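Local atomic coordinates of phosphonopyruvate hydrolase (Variovorax sp., PDB entry 2HRW), a protein that hydrolyses 3-phosphonopyruvate to pyruvate and phosphate with the help of a divalent metal ion such as cobalt, magnesium or manganese. Residues 184-189 with 213-218; 102-107 with 148-153; 1-6 with 72-77. All blocks are in the same frame, centred on the assembly; numbering follows the deposited sequence.

Contact 1 (184-189 with 213-218); sequences LIHSRQ and TAYPQL
The first torsion of Tyr215 decides how it meets Ser187. In the tyrosine CG nearly eclipses the backbone N (chi1 8°), an unusual setting that sends the ring across to segment 184-189 with its hydroxyl leading. In the serine chi1 of 169° sets OG opposite the backbone N, where it bonds to Glu194 of helix 193-201; Ser187 CB, placed by the backbone, lies 3.1 Å from Tyr215 OH. The hydroxyl thus lands against the serine backbone: Ser187 N gives a weak, bent hydrogen bond to Tyr215 OH (3.2 Å, 121° at the hydrogen), and Ser187 O lies 2.9 Å from the same Tyr215 OH. Further along, the chain follows one side of the ring, where Gln189 O sits at the edge, near the ring plane, 3.3 Å from Tyr215 CD2. Ala214, the residue before the tyrosine, lays its CB over one face toward the rim. That methyl also reaches Arg188 O, 3.9 Å from Ala214 CB. Cutting Tyr215 back to an alanine would probably leave Ser187 N without its weak partner and open a gap beside the carbonyl of Gln189, setting the chain around Ser187 freer to shift. The tyrosine also begins a type I turn, closed by Leu218 N bonding to Tyr215 O, and its ring packs on Ile195 of helix 193-201, whereas Pro216 touches Ile259 of the second subunit. His186 is only grazed, its ring approached obliquely by the phenol oxygen. It and Arg188, both substrate-binding residues, flank Ser187 in the sequence. The contact therefore joins the loops that follow strands 182-185 and 208-210, at the C-terminal mouth of the TIM barrel where enzymes of this fold carry their active site.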
ATOM      1  N   LEU A 184     -11.999 -16.960  22.759  1.00 31.12           N
ATOM      2  CA  LEU A 184     -10.579 -17.173  22.947  1.00 30.79           C
ATOM      3  C   LEU A 184     -10.380 -16.673  24.367  1.00 32.62           C
ATOM      4  O   LEU A 184     -10.746 -15.540  24.700  1.00 33.28           O
ATOM      5  CB  LEU A 184      -9.796 -16.301  21.973  1.00 30.32           C
ATOM      6  CG  LEU A 184      -8.274 -16.295  21.850  1.00 28.12           C
ATOM      7  CD1 LEU A 184      -7.592 -16.711  23.151  1.00 26.46           C
ATOM      8  CD2 LEU A 184      -7.912 -17.223  20.728  1.00 28.45           C
ATOM      9  N   ILE A 185      -9.846 -17.531  25.220  1.00 35.02           N
ATOM     10  CA  ILE A 185      -9.587 -17.142  26.593  1.00 36.95           C
ATOM     11  C   ILE A 185      -8.079 -17.325  26.773  1.00 38.77           C
ATOM     12  O   ILE A 185      -7.527 -18.375  26.492  1.00 37.45           O
ATOM     13  CB  ILE A 185     -10.424 -18.001  27.577  1.00 34.59           C
ATOM     14  CG1 ILE A 185      -9.958 -17.766  29.010  1.00 35.76           C
ATOM     15  CG2 ILE A 185     -10.337 -19.446  27.200  1.00 35.55           C
ATOM     16  CD1 ILE A 185     -10.047 -16.324  29.468  1.00 35.08           C
ATOM     17  N   HIS A 186      -7.413 -16.280  27.223  1.00 42.80           N
ATOM     18  CA  HIS A 186      -5.980 -16.335  27.363  1.00 47.10           C
ATOM     19  C   HIS A 186      -5.525 -16.334  28.814  1.00 49.04           C
ATOM     20  O   HIS A 186      -6.217 -15.803  29.673  1.00 49.63           O
ATOM     21  CB  HIS A 186      -5.406 -15.139  26.599  1.00 50.64           C
ATOM     22  CG  HIS A 186      -3.964 -15.285  26.233  1.00 54.42           C
ATOM     23  ND1 HIS A 186      -3.386 -16.507  25.958  1.00 55.61           N
ATOM     24  CD2 HIS A 186      -2.987 -14.358  26.071  1.00 55.13           C
ATOM     25  CE1 HIS A 186      -2.114 -16.327  25.647  1.00 56.69           C
ATOM     26  NE2 HIS A 186      -1.848 -15.033  25.707  1.00 56.37           N
ATOM     27  N   SER A 187      -4.369 -16.942  29.084  1.00 51.09           N
ATOM     28  CA  SER A 187      -3.807 -16.990  30.443  1.00 53.89           C
ATOM     29  C   SER A 187      -2.298 -16.695  30.494  1.00 56.51           C
ATOM     30  O   SER A 187      -1.562 -17.045  29.567  1.00 55.96           O
ATOM     31  CB  SER A 187      -4.070 -18.353  31.091  1.00 52.74           C
ATOM     32  OG  SER A 187      -3.314 -18.489  32.282  1.00 50.68           O
ATOM     33  N   ARG A 188      -1.855 -16.057  31.585  1.00 60.14           N
ATOM     34  CA  ARG A 188      -0.438 -15.701  31.796  1.00 63.42           C
ATOM     35  C   ARG A 188       0.371 -16.838  32.430  1.00 64.44           C
ATOM     36  O   ARG A 188       1.364 -17.289  31.859  1.00 65.35           O
ATOM     37  CB  ARG A 188      -0.308 -14.463  32.699  1.00 65.33           C
ATOM     38  CG  ARG A 188      -0.066 -13.127  31.976  1.00 67.03           C
ATOM     39  CD  ARG A 188       0.264 -11.995  32.971  1.00 67.87           C
ATOM     40  NE  ARG A 188       0.087 -10.670  32.381  1.00 68.89           N
ATOM     41  CZ  ARG A 188       0.685 -10.260  31.265  1.00 69.80           C
ATOM     42  NH1 ARG A 188       1.507 -11.075  30.617  1.00 69.59           N
ATOM     43  NH2 ARG A 188       0.451  -9.040  30.789  1.00 70.41           N
ATOM     44  N   GLN A 189      -0.052 -17.266  33.619  1.00 64.87           N
ATOM     45  CA  GLN A 189       0.586 -18.358  34.359  1.00 64.58           C
ATOM     46  C   GLN A 189       1.509 -19.207  33.516  1.00 63.31           C
ATOM     47  O   GLN A 189       1.229 -19.464  32.339  1.00 63.79           O
ATOM     48  CB  GLN A 189      -0.481 -19.282  34.958  1.00 65.46           C
ATOM     49  CG  GLN A 189      -0.806 -18.994  36.400  1.00 67.24           C
ATOM     50  CD  GLN A 189      -1.515 -17.676  36.598  1.00 66.82           C
ATOM     51  OE1 GLN A 189      -1.278 -16.714  35.870  1.00 68.28           O
ATOM     52  NE2 GLN A 189      -2.381 -17.620  37.603  1.00 67.71           N
ATOM     53  N   THR A 213       0.679 -21.015  24.166  1.00 38.56           N
ATOM     54  CA  THR A 213       2.067 -20.611  23.978  1.00 39.80           C
ATOM     55  C   THR A 213       2.931 -20.631  25.247  1.00 39.77           C
ATOM     56  O   THR A 213       4.087 -21.063  25.206  1.00 41.59           O
ATOM     57  CB  THR A 213       2.117 -19.192  23.323  1.00 40.02           C
ATOM     58  OG1 THR A 213       1.563 -19.261  22.001  1.00 38.13           O
ATOM     59  CG2 THR A 213       3.544 -18.687  23.239  1.00 40.95           C
ATOM     60  N   ALA A 214       2.369 -20.189  26.372  1.00 40.47           N
ATOM     61  CA  ALA A 214       3.115 -20.136  27.643  1.00 39.94           C
ATOM     62  C   ALA A 214       3.201 -21.463  28.393  1.00 39.47           C
ATOM     63  O   ALA A 214       4.071 -21.643  29.248  1.00 37.62           O
ATOM     64  CB  ALA A 214       2.499 -19.068  28.562  1.00 41.04           C
ATOM     65  N   TYR A 215       2.277 -22.376  28.103  1.00 39.39           N
ATOM     66  CA  TYR A 215       2.277 -23.679  28.758  1.00 41.29           C
ATOM     67  C   TYR A 215       2.392 -24.761  27.692  1.00 40.62           C
ATOM     68  O   TYR A 215       1.430 -25.442  27.341  1.00 39.27           O
ATOM     69  CB  TYR A 215       1.014 -23.856  29.617  1.00 42.92           C
ATOM     70  CG  TYR A 215       0.006 -22.762  29.435  1.00 48.63           C
ATOM     71  CD1 TYR A 215      -0.769 -22.710  28.280  1.00 50.97           C
ATOM     72  CD2 TYR A 215      -0.135 -21.738  30.383  1.00 51.09           C
ATOM     73  CE1 TYR A 215      -1.662 -21.670  28.048  1.00 54.51           C
ATOM     74  CE2 TYR A 215      -1.028 -20.677  30.167  1.00 53.23           C
ATOM     75  CZ  TYR A 215      -1.792 -20.650  28.979  1.00 56.37           C
ATOM     76  OH  TYR A 215      -2.661 -19.601  28.670  1.00 58.17           O
ATOM     77  N   PRO A 216       3.605 -24.922  27.155  1.00 42.19           N
ATOM     78  CA  PRO A 216       3.912 -25.904  26.118  1.00 43.43           C
ATOM     79  C   PRO A 216       3.864 -27.359  26.579  1.00 44.63           C
ATOM     80  O   PRO A 216       4.253 -28.259  25.836  1.00 46.55           O
ATOM     81  CB  PRO A 216       5.309 -25.480  25.652  1.00 42.70           C
ATOM     82  CG  PRO A 216       5.911 -24.915  26.887  1.00 42.13           C
ATOM     83  CD  PRO A 216       4.786 -24.092  27.453  1.00 41.54           C
ATOM     84  N   GLN A 217       3.403 -27.600  27.799  1.00 44.38           N
ATOM     85  CA  GLN A 217       3.342 -28.972  28.289  1.00 43.78           C
ATOM     86  C   GLN A 217       1.979 -29.551  27.946  1.00 42.46           C
ATOM     87  O   GLN A 217       1.760 -30.768  27.990  1.00 41.34           O
ATOM     88  CB  GLN A 217       3.595 -29.008  29.796  1.00 45.32           C
ATOM     89  CG  GLN A 217       2.751 -28.044  30.611  1.00 47.59           C
ATOM     90  CD  GLN A 217       3.455 -26.726  30.939  1.00 51.01           C
ATOM     91  OE1 GLN A 217       2.941 -25.934  31.725  1.00 52.82           O
ATOM     92  NE2 GLN A 217       4.629 -26.488  30.348  1.00 52.76           N
ATOM     93  N   LEU A 218       1.084 -28.643  27.569  1.00 42.11           N
ATOM     94  CA  LEU A 218      -0.287 -28.972  27.192  1.00 41.17           C
ATOM     95  C   LEU A 218      -0.315 -29.369  25.706  1.00 38.61           C
ATOM     96  O   LEU A 218      -0.303 -28.500  24.831  1.00 37.11           O
ATOM     97  CB  LEU A 218      -1.190 -27.745  27.434  1.00 42.83           C
ATOM     98  CG  LEU A 218      -2.647 -27.979  27.849  1.00 45.35           C
ATOM     99  CD1 LEU A 218      -3.470 -26.700  27.691  1.00 45.75           C
ATOM    100  CD2 LEU A 218      -3.235 -29.055  26.979  1.00 46.32           C
TER

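Contact 2 (102-107 with 148-153); sequences AGASAI and RDFVVI
The ring of Phe150 lies beneath the backbone of segment 102-107, one face turned to Ser105 C and to Ala106 N, the latter 3.8 Å above the ring plane and displaced toward the rim. At the ring's edge, close to its plane, stands the methyl branch of Ile107, with Ile107 CG2 3.6 Å from Phe150 CZ. The other branch closes on the same part of the ring, and the two side chains cross at about a right angle. Ile107 CG1 sits between the backbone N and the carbonyl carbon (chi1 47°), the setting that brings it to Phe150 CE2. Beyond the ring the strands run parallel, Ala106 beside Val151 and Ile107 beside Val152, and the bonds alternate as that register demands. Val151 N reaches Ser105 O at 2.8 Å in an almost straight line (172° at the hydrogen). Ile107 N then binds Val151 O at 3.1 Å, Ile153 N bonds to Ile107 O at 3.0 Å, and the ladder goes on toward Met109. Successive side chains go to opposite faces of the sheet. On one, Ala106 CB meets Val151 CB at 3.7 Å, with Ile153 CD1 approaching the same methyl; on the other, Ile107 touches Val152 through their outer carbons. Gly103, with a positive phi that would jam a side chain against the preceding carbonyl, releases the chain from helix 89-102 into this strand. The pair continues into the barrel on both flanks, Ser105 and Ala106 bonding to Leu78 and Ala80, and Val152 to Asp181. Leu7 of helix 3-13 packs on Ala106, while helix 89-102 lies against the other face, bringing Val96 and Tyr99 to Ile107 and Glu100 to Phe150.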
ATOM      1  N   ALA A 102     -10.781  -9.606   2.124  1.00 25.26           N
ATOM      2  CA  ALA A 102      -9.386  -9.969   1.880  1.00 24.44           C
ATOM      3  C   ALA A 102      -9.343 -11.479   1.748  1.00 24.97           C
ATOM      4  O   ALA A 102      -8.442 -12.040   1.119  1.00 25.90           O
ATOM      5  CB  ALA A 102      -8.518  -9.517   3.035  1.00 21.56           C
ATOM      6  N   GLY A 103     -10.315 -12.138   2.370  1.00 26.52           N
ATOM      7  CA  GLY A 103     -10.407 -13.585   2.273  1.00 28.44           C
ATOM      8  C   GLY A 103     -10.336 -14.378   3.554  1.00 29.02           C
ATOM      9  O   GLY A 103     -10.292 -15.610   3.515  1.00 32.62           O
ATOM     10  N   ALA A 104     -10.322 -13.687   4.683  1.00 29.21           N
ATOM     11  CA  ALA A 104     -10.257 -14.355   5.965  1.00 29.41           C
ATOM     12  C   ALA A 104     -11.572 -15.054   6.239  1.00 29.12           C
ATOM     13  O   ALA A 104     -12.635 -14.585   5.822  1.00 29.11           O
ATOM     14  CB  ALA A 104      -9.970 -13.346   7.057  1.00 31.49           C
ATOM     15  N   SER A 105     -11.507 -16.186   6.927  1.00 29.04           N
ATOM     16  CA  SER A 105     -12.719 -16.941   7.260  1.00 28.85           C
ATOM     17  C   SER A 105     -13.212 -16.662   8.685  1.00 27.72           C
ATOM     18  O   SER A 105     -14.307 -17.075   9.063  1.00 28.43           O
ATOM     19  CB  SER A 105     -12.470 -18.430   7.056  1.00 26.94           C
ATOM     20  OG  SER A 105     -12.107 -18.642   5.708  1.00 23.62           O
ATOM     21  N   ALA A 106     -12.398 -15.929   9.446  1.00 26.35           N
ATOM     22  CA  ALA A 106     -12.716 -15.561  10.818  1.00 24.71           C
ATOM     23  C   ALA A 106     -11.835 -14.385  11.201  1.00 25.37           C
ATOM     24  O   ALA A 106     -10.836 -14.106  10.537  1.00 25.52           O
ATOM     25  CB  ALA A 106     -12.426 -16.745  11.753  1.00 21.10           C
ATOM     26  N   ILE A 107     -12.211 -13.686  12.264  1.00 26.67           N
ATOM     27  CA  ILE A 107     -11.400 -12.588  12.786  1.00 24.69           C
ATOM     28  C   ILE A 107     -11.421 -12.760  14.295  1.00 26.07           C
ATOM     29  O   ILE A 107     -12.394 -13.273  14.829  1.00 24.51           O
ATOM     30  CB  ILE A 107     -11.981 -11.195  12.463  1.00 26.76           C
ATOM     31  CG1 ILE A 107     -13.477 -11.186  12.778  1.00 28.81           C
ATOM     32  CG2 ILE A 107     -11.648 -10.807  11.025  1.00 27.00           C
ATOM     33  CD1 ILE A 107     -13.981  -9.870  13.142  1.00 29.56           C
ATOM     34  N   ARG A 148     -22.790 -15.445   6.507  1.00 39.22           N
ATOM     35  CA  ARG A 148     -23.042 -15.925   7.878  1.00 40.61           C
ATOM     36  C   ARG A 148     -22.034 -16.959   8.351  1.00 37.73           C
ATOM     37  O   ARG A 148     -21.974 -17.243   9.543  1.00 38.34           O
ATOM     38  CB  ARG A 148     -24.448 -16.544   8.032  1.00 44.30           C
ATOM     39  CG  ARG A 148     -25.327 -16.551   6.776  1.00 53.35           C
ATOM     40  CD  ARG A 148     -26.281 -15.340   6.709  1.00 58.44           C
ATOM     41  NE  ARG A 148     -25.571 -14.063   6.820  1.00 62.17           N
ATOM     42  CZ  ARG A 148     -26.156 -12.870   6.836  1.00 63.29           C
ATOM     43  NH1 ARG A 148     -27.485 -12.764   6.744  1.00 63.66           N
ATOM     44  NH2 ARG A 148     -25.405 -11.782   6.963  1.00 65.39           N
ATOM     45  N   ASP A 149     -21.264 -17.537   7.431  1.00 34.38           N
ATOM     46  CA  ASP A 149     -20.285 -18.538   7.811  1.00 32.31           C
ATOM     47  C   ASP A 149     -19.027 -17.900   8.384  1.00 30.03           C
ATOM     48  O   ASP A 149     -18.335 -18.510   9.182  1.00 27.12           O
ATOM     49  CB  ASP A 149     -19.908 -19.414   6.625  1.00 35.03           C
ATOM     50  CG  ASP A 149     -21.047 -20.314   6.171  1.00 39.67           C
ATOM     51  OD1 ASP A 149     -21.871 -20.733   7.024  1.00 39.30           O
ATOM     52  OD2 ASP A 149     -21.105 -20.618   4.954  1.00 42.98           O
ATOM     53  N   PHE A 150     -18.717 -16.685   7.955  1.00 28.00           N
ATOM     54  CA  PHE A 150     -17.557 -15.978   8.477  1.00 29.80           C
ATOM     55  C   PHE A 150     -17.652 -16.107   9.986  1.00 29.98           C
ATOM     56  O   PHE A 150     -18.697 -15.844  10.544  1.00 28.77           O
ATOM     57  CB  PHE A 150     -17.638 -14.507   8.114  1.00 30.14           C
ATOM     58  CG  PHE A 150     -16.377 -13.747   8.372  1.00 30.15           C
ATOM     59  CD1 PHE A 150     -15.325 -13.790   7.456  1.00 27.75           C
ATOM     60  CD2 PHE A 150     -16.250 -12.954   9.510  1.00 29.60           C
ATOM     61  CE1 PHE A 150     -14.188 -13.053   7.672  1.00 28.26           C
ATOM     62  CE2 PHE A 150     -15.104 -12.216   9.725  1.00 30.46           C
ATOM     63  CZ  PHE A 150     -14.070 -12.262   8.805  1.00 27.64           C
ATOM     64  N   VAL A 151     -16.573 -16.500  10.648  1.00 30.89           N
ATOM     65  CA  VAL A 151     -16.618 -16.679  12.094  1.00 28.79           C
ATOM     66  C   VAL A 151     -16.100 -15.487  12.872  1.00 28.07           C
ATOM     67  O   VAL A 151     -15.104 -14.875  12.500  1.00 29.75           O
ATOM     68  CB  VAL A 151     -15.845 -17.980  12.489  1.00 28.75           C
ATOM     69  CG1 VAL A 151     -15.777 -18.158  14.009  1.00 25.04           C
ATOM     70  CG2 VAL A 151     -16.554 -19.176  11.847  1.00 24.80           C
ATOM     71  N   VAL A 152     -16.787 -15.140  13.950  1.00 26.80           N
ATOM     72  CA  VAL A 152     -16.341 -14.018  14.754  1.00 27.07           C
ATOM     73  C   VAL A 152     -15.941 -14.542  16.122  1.00 27.85           C
ATOM     74  O   VAL A 152     -16.746 -15.087  16.855  1.00 26.02           O
ATOM     75  CB  VAL A 152     -17.428 -12.931  14.939  1.00 26.13           C
ATOM     76  CG1 VAL A 152     -16.865 -11.818  15.790  1.00 25.09           C
ATOM     77  CG2 VAL A 152     -17.846 -12.354  13.607  1.00 24.56           C
ATOM     78  N   ILE A 153     -14.683 -14.342  16.473  1.00 28.01           N
ATOM     79  CA  ILE A 153     -14.192 -14.841  17.729  1.00 27.27           C
ATOM     80  C   ILE A 153     -13.881 -13.735  18.723  1.00 28.79           C
ATOM     81  O   ILE A 153     -13.078 -12.845  18.439  1.00 31.50           O
ATOM     82  CB  ILE A 153     -12.949 -15.698  17.462  1.00 23.14           C
ATOM     83  CG1 ILE A 153     -13.324 -16.833  16.494  1.00 21.35           C
ATOM     84  CG2 ILE A 153     -12.419 -16.275  18.765  1.00 26.70           C
ATOM     85  CD1 ILE A 153     -12.171 -17.560  15.886  1.00 16.56           C
TER

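Contact 3 (1-6 with 72-77); sequences MTKNQA and STVSIP
Lys3 makes the close part of this contact, its chain stretched over the backbone of Val74, Ser75 and Ile76. CG stands opposite the carbonyl carbon (chi1 -75°) and the rest is fully extended, which carries the ammonium to Val74 O, 2.9 Å from Lys3 NZ. The donor approaches from above the carbonyl plane, 37° out of it. A water bridges the same nitrogen to Ile76 O, 2.8 Å from each, so the ammonium holds Val74 O directly and Ile76 O through the water. On the way the methylene Lys3 CE passes 3.6 Å from Ser75 O. At the helix itself, Pro77 packs against the first turn, with Pro77 CG 3.5 Å from Lys3 O and 4.0 Å from Ala6 CB. The solvent side is looser: Ser75 is exposed and meets Lys3 through its backbone O. Thr2, exposed and not touching 72-77, fixes the start of the helix, since Gln5 N bonds to Thr2 OG1 and Thr2 N to Gln5 OE1. This is a capping box, opening helix 3-13 beside the loop that leads into barrel strand 78-81.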
ATOM      1  N   MET A   1     -16.712 -27.134  -0.498  1.00 43.54           N
ATOM      2  CA  MET A   1     -16.865 -26.205   0.654  1.00 45.80           C
ATOM      3  C   MET A   1     -16.001 -24.953   0.542  1.00 44.44           C
ATOM      4  O   MET A   1     -14.814 -25.039   0.235  1.00 42.37           O
ATOM      5  CB  MET A   1     -16.495 -26.906   1.957  1.00 48.16           C
ATOM      6  CG  MET A   1     -17.557 -27.817   2.495  1.00 52.74           C
ATOM      7  SD  MET A   1     -17.238 -28.170   4.222  1.00 57.79           S
ATOM      8  CE  MET A   1     -18.747 -27.425   5.022  1.00 55.65           C
ATOM      9  N   THR A   2     -16.604 -23.791   0.788  1.00 42.64           N
ATOM     10  CA  THR A   2     -15.864 -22.535   0.754  1.00 40.47           C
ATOM     11  C   THR A   2     -14.986 -22.558   2.016  1.00 39.27           C
ATOM     12  O   THR A   2     -15.213 -23.382   2.915  1.00 40.96           O
ATOM     13  CB  THR A   2     -16.812 -21.309   0.815  1.00 39.13           C
ATOM     14  OG1 THR A   2     -17.462 -21.263   2.085  1.00 40.01           O
ATOM     15  CG2 THR A   2     -17.865 -21.395  -0.255  1.00 40.38           C
ATOM     16  N   LYS A   3     -13.990 -21.678   2.101  1.00 35.73           N
ATOM     17  CA  LYS A   3     -13.151 -21.694   3.293  1.00 33.00           C
ATOM     18  C   LYS A   3     -13.972 -21.478   4.560  1.00 31.69           C
ATOM     19  O   LYS A   3     -13.696 -22.116   5.583  1.00 29.63           O
ATOM     20  CB  LYS A   3     -12.062 -20.638   3.201  1.00 27.80           C
ATOM     21  CG  LYS A   3     -10.950 -21.010   2.262  1.00 30.47           C
ATOM     22  CD  LYS A   3     -10.031 -19.817   2.024  1.00 26.95           C
ATOM     23  CE  LYS A   3      -8.815 -20.241   1.221  1.00 25.70           C
ATOM     24  NZ  LYS A   3      -7.921 -19.097   0.987  1.00 25.13           N
ATOM     25  N   ASN A   4     -14.967 -20.580   4.485  1.00 31.44           N
ATOM     26  CA  ASN A   4     -15.839 -20.253   5.627  1.00 31.33           C
ATOM     27  C   ASN A   4     -16.646 -21.454   6.080  1.00 31.18           C
ATOM     28  O   ASN A   4     -16.921 -21.628   7.272  1.00 28.90           O
ATOM     29  CB  ASN A   4     -16.794 -19.102   5.284  1.00 31.73           C
ATOM     30  CG  ASN A   4     -16.054 -17.799   5.008  1.00 35.01           C
ATOM     31  OD1 ASN A   4     -14.919 -17.622   5.449  1.00 34.83           O
ATOM     32  ND2 ASN A   4     -16.693 -16.882   4.291  1.00 32.37           N
ATOM     33  N   GLN A   5     -17.023 -22.291   5.121  1.00 32.53           N
ATOM     34  CA  GLN A   5     -17.788 -23.486   5.445  1.00 35.36           C
ATOM     35  C   GLN A   5     -16.863 -24.522   6.037  1.00 35.14           C
ATOM     36  O   GLN A   5     -17.232 -25.214   6.990  1.00 37.80           O
ATOM     37  CB  GLN A   5     -18.466 -24.055   4.202  1.00 35.58           C
ATOM     38  CG  GLN A   5     -19.334 -23.045   3.506  1.00 35.92           C
ATOM     39  CD  GLN A   5     -20.121 -23.667   2.401  1.00 38.23           C
ATOM     40  OE1 GLN A   5     -19.564 -24.316   1.501  1.00 34.75           O
ATOM     41  NE2 GLN A   5     -21.436 -23.490   2.458  1.00 36.43           N
ATOM     42  N   ALA A   6     -15.659 -24.627   5.474  1.00 34.61           N
ATOM     43  CA  ALA A   6     -14.677 -25.589   5.984  1.00 32.40           C
ATOM     44  C   ALA A   6     -14.456 -25.336   7.469  1.00 31.52           C
ATOM     45  O   ALA A   6     -14.479 -26.257   8.286  1.00 33.85           O
ATOM     46  CB  ALA A   6     -13.369 -25.450   5.230  1.00 31.63           C
ATOM     47  N   SER A  72      -4.887 -15.665  -0.561  1.00 32.90           N
ATOM     48  CA  SER A  72      -4.819 -15.935  -1.990  1.00 33.35           C
ATOM     49  C   SER A  72      -3.710 -16.924  -2.284  1.00 33.82           C
ATOM     50  O   SER A  72      -3.514 -17.360  -3.416  1.00 34.42           O
ATOM     51  CB  SER A  72      -4.590 -14.637  -2.741  1.00 33.48           C
ATOM     52  OG  SER A  72      -3.455 -13.981  -2.242  1.00 36.34           O
ATOM     53  N   THR A  73      -2.986 -17.293  -1.246  1.00 33.67           N
ATOM     54  CA  THR A  73      -1.923 -18.244  -1.419  1.00 33.71           C
ATOM     55  C   THR A  73      -2.337 -19.640  -0.946  1.00 33.31           C
ATOM     56  O   THR A  73      -2.095 -20.614  -1.651  1.00 36.01           O
ATOM     57  CB  THR A  73      -0.644 -17.766  -0.694  1.00 33.88           C
ATOM     58  OG1 THR A  73      -0.168 -16.571  -1.326  1.00 32.68           O
ATOM     59  CG2 THR A  73       0.450 -18.822  -0.759  1.00 32.98           C
ATOM     60  N   VAL A  74      -2.964 -19.745   0.224  1.00 32.53           N
ATOM     61  CA  VAL A  74      -3.392 -21.044   0.759  1.00 31.49           C
ATOM     62  C   VAL A  74      -4.840 -21.427   0.423  1.00 30.74           C
ATOM     63  O   VAL A  74      -5.657 -20.584   0.057  1.00 29.52           O
ATOM     64  CB  VAL A  74      -3.262 -21.091   2.287  1.00 30.59           C
ATOM     65  CG1 VAL A  74      -1.892 -20.606   2.699  1.00 30.78           C
ATOM     66  CG2 VAL A  74      -4.354 -20.250   2.936  1.00 29.51           C
ATOM     67  N   SER A  75      -5.154 -22.711   0.556  1.00 29.74           N
ATOM     68  CA  SER A  75      -6.515 -23.178   0.293  1.00 31.15           C
ATOM     69  C   SER A  75      -7.256 -23.479   1.603  1.00 30.20           C
ATOM     70  O   SER A  75      -8.443 -23.802   1.590  1.00 29.80           O
ATOM     71  CB  SER A  75      -6.500 -24.445  -0.552  1.00 32.45           C
ATOM     72  OG  SER A  75      -6.642 -25.583   0.280  1.00 35.43           O
ATOM     73  N   ILE A  76      -6.550 -23.396   2.729  1.00 29.31           N
ATOM     74  CA  ILE A  76      -7.167 -23.636   4.030  1.00 27.69           C
ATOM     75  C   ILE A  76      -7.609 -22.306   4.681  1.00 27.08           C
ATOM     76  O   ILE A  76      -7.054 -21.249   4.388  1.00 27.82           O
ATOM     77  CB  ILE A  76      -6.193 -24.350   4.979  1.00 26.89           C
ATOM     78  CG1 ILE A  76      -4.974 -23.472   5.215  1.00 26.71           C
ATOM     79  CG2 ILE A  76      -5.765 -25.691   4.395  1.00 24.61           C
ATOM     80  CD1 ILE A  76      -4.063 -24.050   6.230  1.00 27.14           C
ATOM     81  N   PRO A  77      -8.588 -22.353   5.594  1.00 25.97           N
ATOM     82  CA  PRO A  77      -9.097 -21.149   6.267  1.00 27.09           C
ATOM     83  C   PRO A  77      -8.052 -20.275   6.989  1.00 24.60           C
ATOM     84  O   PRO A  77      -7.099 -20.776   7.562  1.00 26.31           O
ATOM     85  CB  PRO A  77     -10.136 -21.708   7.246  1.00 25.39           C
ATOM     86  CG  PRO A  77     -10.506 -23.023   6.687  1.00 26.46           C
ATOM     87  CD  PRO A  77      -9.212 -23.562   6.159  1.00 26.41           C
TER
HETATM   88  O   HOH W   1      -7.326 -18.540   3.655  1.00 20.38           O

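Contacts 2 and 3 are neighbours at the N-terminal end of the barrel, their centres about 10 Å apart; Asn4 packs on Asp149, Asn4 CB lying 3.4 Å from Asp149 CB, and its OD1 takes part in a weak hydrogen bond with Ser105 OG. Contact 1 lies on the other side of the chain's centre, about 24 Å from contact 2 and 27 Å from contact 3 between centres. Contacts 1 and 2 still meet through adjacent strands, where Leu184 N is 4.1 Å from Ile153 CG2. Substrate-binding Arg155 lies near both: its side chain is about 3 Å from that of His186 and about 6 Å from that of Ile153.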